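Local coordinates for putative DsbA oxidoreductase SCO1869 (Streptomyces coelicolor A3, PDB 3GL5), which probably acts as a thiol-disulfide oxidoreductase of the DsbA type, with a thioredoxin-like domain, although its physiological role is unknown, at residues A28-R33 with Q210-R215. Residues are numbered along the deposited sequence; the frame is centred on the assembly and turned at random.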
loop_
_atom_site.group_PDB
_atom_site.type_symbol
_atom_site.label_atom_id
_atom_site.label_comp_id
_atom_site.label_asym_id
_atom_site.label_seq_id
_atom_site.Cartn_x
_atom_site.Cartn_y
_atom_site.Cartn_z
ATOM N N ALA A 28 -4.423 7.154 -18.345
ATOM C CA ALA A 28 -3.469 7.075 -19.437
ATOM C C ALA A 28 -3.364 8.385 -20.204
ATOM O O ALA A 28 -2.325 8.693 -20.773
ATOM C CB ALA A 28 -3.786 5.925 -20.351
ATOM N N ALA A 29 -4.398 9.208 -20.161
ATOM C CA ALA A 29 -4.297 10.505 -20.820
ATOM C C ALA A 29 -3.979 11.622 -19.830
ATOM O O ALA A 29 -3.888 12.765 -20.222
ATOM C CB ALA A 29 -5.573 10.816 -21.593
ATOM N N PHE A 30 -3.812 11.302 -18.550
ATOM C CA PHE A 30 -3.474 12.323 -17.531
ATOM C C PHE A 30 -1.970 12.710 -17.607
ATOM O O PHE A 30 -1.140 11.812 -17.673
ATOM C CB PHE A 30 -3.821 11.782 -16.134
ATOM C CG PHE A 30 -3.535 12.735 -15.008
ATOM C CD1 PHE A 30 -4.091 14.020 -14.998
ATOM C CD2 PHE A 30 -2.748 12.330 -13.943
ATOM C CE1 PHE A 30 -3.832 14.890 -13.946
ATOM C CE2 PHE A 30 -2.482 13.165 -12.893
ATOM C CZ PHE A 30 -3.029 14.467 -12.885
ATOM N N PRO A 31 -1.634 14.041 -17.604
ATOM C CA PRO A 31 -0.256 14.528 -17.718
ATOM C C PRO A 31 0.655 14.101 -16.574
ATOM O O PRO A 31 1.851 14.107 -16.749
ATOM C CB PRO A 31 -0.405 16.057 -17.711
ATOM C CG PRO A 31 -1.711 16.312 -18.229
ATOM C CD PRO A 31 -2.571 15.184 -17.627
ATOM N N HIS A 32 0.118 13.708 -15.424
ATOM C CA HIS A 32 1.000 13.234 -14.356
ATOM C C HIS A 32 0.710 11.829 -13.944
ATOM O O HIS A 32 0.810 11.508 -12.766
ATOM C CB HIS A 32 0.900 14.130 -13.141
ATOM C CG HIS A 32 1.263 15.545 -13.432
ATOM N ND1 HIS A 32 2.570 15.970 -13.522
ATOM C CD2 HIS A 32 0.491 16.626 -13.699
ATOM C CE1 HIS A 32 2.587 17.261 -13.804
ATOM N NE2 HIS A 32 1.339 17.684 -13.906
ATOM N N ARG A 33 0.375 10.982 -14.912
ATOM C CA ARG A 33 0.101 9.581 -14.638
ATOM C C ARG A 33 1.288 8.880 -14.000
ATOM O O ARG A 33 1.109 7.910 -13.270
ATOM C CB ARG A 33 -0.248 8.841 -15.911
ATOM C CG ARG A 33 -0.313 7.336 -15.705
ATOM C CD ARG A 33 -0.492 6.615 -17.026
ATOM N NE ARG A 33 0.576 6.961 -17.970
ATOM C CZ ARG A 33 0.889 6.215 -19.025
ATOM N NH1 ARG A 33 0.215 5.091 -19.267
ATOM N NH2 ARG A 33 1.877 6.579 -19.821
ATOM N N GLN A 210 -7.663 18.276 -10.865
ATOM C CA GLN A 210 -8.030 19.094 -9.734
ATOM C C GLN A 210 -7.327 18.592 -8.487
ATOM O O GLN A 210 -6.727 19.367 -7.753
ATOM C CB GLN A 210 -9.547 19.035 -9.548
ATOM C CG GLN A 210 -10.129 20.252 -8.895
ATOM C CD GLN A 210 -11.625 20.151 -8.765
ATOM O OE1 GLN A 210 -12.269 19.387 -9.484
ATOM N NE2 GLN A 210 -12.189 20.916 -7.846
ATOM N N ALA A 211 -7.390 17.282 -8.277
ATOM C CA ALA A 211 -6.789 16.625 -7.115
ATOM C C ALA A 211 -5.298 16.886 -7.131
ATOM O O ALA A 211 -4.743 17.361 -6.134
ATOM C CB ALA A 211 -7.059 15.130 -7.126
ATOM N N TRP A 212 -4.662 16.607 -8.269
ATOM C CA TRP A 212 -3.243 16.924 -8.439
ATOM C C TRP A 212 -2.989 18.409 -8.220
ATOM O O TRP A 212 -2.120 18.794 -7.443
ATOM C CB TRP A 212 -2.790 16.554 -9.837
ATOM C CG TRP A 212 -1.323 16.660 -10.028
ATOM C CD1 TRP A 212 -0.620 17.757 -10.492
ATOM C CD2 TRP A 212 -0.359 15.629 -9.794
ATOM N NE1 TRP A 212 0.721 17.457 -10.542
ATOM C CE2 TRP A 212 0.910 16.161 -10.126
ATOM C CE3 TRP A 212 -0.443 14.305 -9.336
ATOM C CZ2 TRP A 212 2.091 15.413 -10.009
ATOM C CZ3 TRP A 212 0.729 13.556 -9.222
ATOM C CH2 TRP A 212 1.982 14.116 -9.554
ATOM N N GLY A 213 -3.778 19.242 -8.888
ATOM C CA GLY A 213 -3.486 20.663 -8.917
ATOM C C GLY A 213 -3.521 21.279 -7.538
ATOM O O GLY A 213 -2.767 22.195 -7.240
ATOM N N GLU A 214 -4.388 20.758 -6.683
ATOM C CA GLU A 214 -4.662 21.396 -5.409
ATOM C C GLU A 214 -3.921 20.864 -4.186
ATOM O O GLU A 214 -4.171 21.334 -3.082
ATOM C CB GLU A 214 -6.172 21.439 -5.161
ATOM C CG GLU A 214 -6.882 22.387 -6.132
ATOM C CD GLU A 214 -8.321 21.978 -6.416
ATOM O OE1 GLU A 214 -8.763 20.958 -5.832
ATOM O OE2 GLU A 214 -9.010 22.681 -7.211
ATOM N N ARG A 215 -3.024 19.892 -4.360
ATOM C CA ARG A 215 -2.191 19.459 -3.243
ATOM C C ARG A 215 -1.266 20.608 -2.876
ATOM O O ARG A 215 -0.484 21.066 -3.706
ATOM C CB ARG A 215 -1.336 18.237 -3.596
ATOM C CG ARG A 215 -2.004 17.221 -4.496
ATOM C CD ARG A 215 -0.976 16.335 -5.150
ATOM N NE ARG A 215 0.006 17.132 -5.882
ATOM C CZ ARG A 215 1.301 16.837 -5.955
ATOM N NH1 ARG A 215 1.774 15.775 -5.313
ATOM N NH2 ARG A 215 2.123 17.619 -6.637
#
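An aromatic cluster of Phe30, His32 and Trp212 joins the loop that follows helix 14-28, the first helix of the thioredoxin-like domain, to the C-terminal end of helix 201-213. The imidazole of His32 lies over one face of the indole in an offset stack, its plane tilted by 10° and its centroid 3.9 Å from that of the five-membered ring. Trp212 NE1 sits above the middle of the imidazole, so the two rings meet through their faces without a hydrogen bond. His32 CB continues the same layer as a CH-pi contact, 3.5 Å from the centroid of the indole six-membered ring. Phe30 makes an offset edge-to-face pair with the indole, planes at 76°, its CZ 3.7 Å from Trp212 CB. With Trp212 CG anti to its own backbone N (chi1 -172°), the indole is carried off the helix toward the loop, while Arg215 NH2 packs over its other face and Arg215 NE donates a hydrogen bond to Trp212 O (3.1 Å). Replacing Trp212 by an alanine is likely to leave the imidazole without its stacking partner and open a gap beside Phe30. Around the cluster, Phe30 also packs on Leu208 and Thr209 of helix 201-213, and Trp212 touches Met3 at the start of strand 3-9.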